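Local coordinates for voltage-sensor containing phosphatase (Ciona intestinalis, PDB 3V0D), which probably dephosphorylates membrane phosphoinositides under the control of a voltage sensor, through a PTEN-like phosphatase module followed by a C2 domain, at residues I35-P40 and R57-K62. The protein carries 1 engineered substitution. Numbering follows the deposited sequence.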
loop_
_atom_site.group_PDB
_atom_site.type_symbol
_atom_site.label_atom_id
_atom_site.label_comp_id
_atom_site.label_asym_id
_atom_site.label_seq_id
_atom_site.Cartn_x
_atom_site.Cartn_y
_atom_site.Cartn_z
ATOM N N ILE A 35 -11.426 -14.084 -5.537
ATOM C CA ILE A 35 -10.435 -14.306 -6.560
ATOM C C ILE A 35 -9.441 -13.147 -6.568
ATOM O O ILE A 35 -9.844 -11.988 -6.414
ATOM C CB ILE A 35 -11.126 -14.477 -7.923
ATOM C CG1 ILE A 35 -11.910 -15.800 -7.957
ATOM C CG2 ILE A 35 -10.139 -14.381 -9.088
ATOM C CD1 ILE A 35 -13.047 -15.785 -8.968
ATOM N N ALA A 36 -8.152 -13.473 -6.749
ATOM C CA ALA A 36 -7.112 -12.491 -7.016
ATOM C C ALA A 36 -6.562 -12.776 -8.402
ATOM O O ALA A 36 -6.310 -13.931 -8.746
ATOM C CB ALA A 36 -6.015 -12.602 -5.991
ATOM N N MET A 37 -6.348 -11.742 -9.217
ATOM C CA MET A 37 -5.868 -11.966 -10.587
ATOM C C MET A 37 -5.080 -10.754 -11.070
ATOM O O MET A 37 -5.087 -9.687 -10.432
ATOM C CB MET A 37 -7.042 -12.314 -11.517
ATOM C CG MET A 37 -8.020 -11.162 -11.662
ATOM S SD MET A 37 -9.469 -11.689 -12.604
ATOM C CE MET A 37 -10.338 -10.114 -12.736
ATOM N N SER A 38 -4.404 -10.922 -12.200
ATOM C CA SER A 38 -3.671 -9.834 -12.835
ATOM C C SER A 38 -4.588 -9.012 -13.752
ATOM O O SER A 38 -5.802 -9.265 -13.843
ATOM C CB SER A 38 -2.459 -10.392 -13.579
ATOM O OG SER A 38 -2.868 -11.363 -14.494
ATOM N N PHE A 39 -4.009 -8.009 -14.406
ATOM C CA PHE A 39 -4.807 -7.067 -15.166
ATOM C C PHE A 39 -5.442 -7.716 -16.416
ATOM O O PHE A 39 -4.753 -8.429 -17.161
ATOM C CB PHE A 39 -3.916 -5.921 -15.619
ATOM C CG PHE A 39 -4.686 -4.715 -16.085
ATOM C CD1 PHE A 39 -5.107 -3.769 -15.157
ATOM C CD2 PHE A 39 -4.992 -4.503 -17.424
ATOM C CE1 PHE A 39 -5.817 -2.650 -15.530
ATOM C CE2 PHE A 39 -5.711 -3.357 -17.819
ATOM C CZ PHE A 39 -6.122 -2.439 -16.856
ATOM N N PRO A 40 -6.747 -7.482 -16.669
ATOM C CA PRO A 40 -7.374 -8.002 -17.903
ATOM C C PRO A 40 -6.940 -7.108 -19.061
ATOM O O PRO A 40 -7.402 -5.963 -19.193
ATOM C CB PRO A 40 -8.885 -7.898 -17.625
ATOM C CG PRO A 40 -9.062 -7.075 -16.448
ATOM C CD PRO A 40 -7.727 -6.782 -15.816
ATOM N N ARG A 57 -14.961 -13.951 -20.547
ATOM C CA ARG A 57 -15.534 -15.275 -20.808
ATOM C C ARG A 57 -15.520 -16.167 -19.563
ATOM O O ARG A 57 -16.485 -16.870 -19.286
ATOM C CB ARG A 57 -14.812 -15.960 -21.984
ATOM C CG ARG A 57 -15.447 -17.271 -22.451
ATOM C CD ARG A 57 -14.789 -17.799 -23.716
ATOM N NE ARG A 57 -13.452 -18.358 -23.507
ATOM C CZ ARG A 57 -13.211 -19.621 -23.147
ATOM N NH1 ARG A 57 -11.957 -20.045 -23.006
ATOM N NH2 ARG A 57 -14.219 -20.463 -22.930
ATOM N N PHE A 58 -14.411 -16.149 -18.823
ATOM C CA PHE A 58 -14.305 -16.923 -17.600
ATOM C C PHE A 58 -15.438 -16.595 -16.631
ATOM O O PHE A 58 -16.110 -17.488 -16.118
ATOM C CB PHE A 58 -12.936 -16.659 -16.947
ATOM C CG PHE A 58 -12.721 -17.386 -15.636
ATOM C CD1 PHE A 58 -12.079 -18.627 -15.611
ATOM C CD2 PHE A 58 -13.179 -16.843 -14.423
ATOM C CE1 PHE A 58 -11.885 -19.297 -14.405
ATOM C CE2 PHE A 58 -13.004 -17.522 -13.213
ATOM C CZ PHE A 58 -12.355 -18.752 -13.202
ATOM N N PHE A 59 -15.629 -15.310 -16.359
ATOM C CA PHE A 59 -16.645 -14.914 -15.384
ATOM C C PHE A 59 -18.070 -15.176 -15.835
ATOM O O PHE A 59 -18.893 -15.659 -15.058
ATOM C CB PHE A 59 -16.403 -13.473 -14.926
ATOM C CG PHE A 59 -15.258 -13.404 -13.976
ATOM C CD1 PHE A 59 -15.445 -13.813 -12.652
ATOM C CD2 PHE A 59 -13.989 -13.017 -14.395
ATOM C CE1 PHE A 59 -14.391 -13.849 -11.769
ATOM C CE2 PHE A 59 -12.925 -13.050 -13.514
ATOM C CZ PHE A 59 -13.125 -13.465 -12.190
ATOM N N LYS A 60 -18.342 -14.906 -17.103
ATOM C CA LYS A 60 -19.669 -15.163 -17.643
ATOM C C LYS A 60 -20.000 -16.657 -17.656
ATOM O O LYS A 60 -21.170 -17.040 -17.500
ATOM C CB LYS A 60 -19.769 -14.583 -19.044
ATOM C CG LYS A 60 -19.784 -13.076 -19.024
ATOM C CD LYS A 60 -19.879 -12.519 -20.414
ATOM C CE LYS A 60 -19.615 -11.029 -20.427
ATOM N NZ LYS A 60 -19.014 -10.637 -21.745
ATOM N N THR A 61 -18.979 -17.496 -17.834
ATOM C CA THR A 61 -19.143 -18.953 -17.906
ATOM C C THR A 61 -19.235 -19.595 -16.529
ATOM O O THR A 61 -20.110 -20.430 -16.284
ATOM C CB THR A 61 -17.962 -19.606 -18.687
ATOM O OG1 THR A 61 -17.921 -19.065 -20.008
ATOM C CG2 THR A 61 -18.109 -21.149 -18.770
ATOM N N LYS A 62 -18.328 -19.204 -15.639
ATOM C CA LYS A 62 -18.177 -19.860 -14.348
ATOM C C LYS A 62 -19.024 -19.255 -13.238
ATOM O O LYS A 62 -19.353 -19.939 -12.250
ATOM C CB LYS A 62 -16.710 -19.852 -13.914
ATOM C CG LYS A 62 -15.739 -20.596 -14.826
ATOM C CD LYS A 62 -15.902 -22.079 -14.735
ATOM C CE LYS A 62 -14.713 -22.798 -15.352
ATOM N NZ LYS A 62 -14.959 -24.261 -15.311
#
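F59 carries this contact: its ring reaches from helix 52-62 to strand 34-41 and meets I35 and M37 with its outer rim. I35 touches with the end of its longer branch, CD1 lying 3.7 Å from F59 CE1 and slightly farther from CZ. M37 brings its sulfur to the ring's other epsilon carbon, across CZ from CE1, SD to F59 CE2 being 3.8 Å, with the terminal CE alongside. The sulfur sits 5.0 Å from the ring centroid and 80° off the ring normal, which identifies an edge-on Met-aromatic contact. Both strand side chains approach F59 from the opposite direction; CD1 and SD flank CZ, which lies near both.

CG of M37 lies between the backbone N and the carbonyl carbon (chi1 65°), and the chain beyond it is fully extended, which carries SD out to the ring. One face of the F59 ring is covered by F58, whose CD2 lies 3.8 Å above the plane over the centre; F67 also meets the ring.

The backbones remain well apart, the nearest CA atoms, those of I35 and F59, being 10.8 Å from each other. All three touching residues are buried, yet the two segments together bury only 141 Å², evidence of a narrow, apolar join made by side-chain ends. F59 also touches A123 of strand 121-125 and I69 of strand 67-73, so its ring reaches three strands of the sheet. The arrangement is that of a helix packed on a mixed beta-sheet through a phenylalanine side chain of the helix, with an edge-on Met-aromatic contact, here within the core of the alpha/beta phosphatase domain of the tensin type.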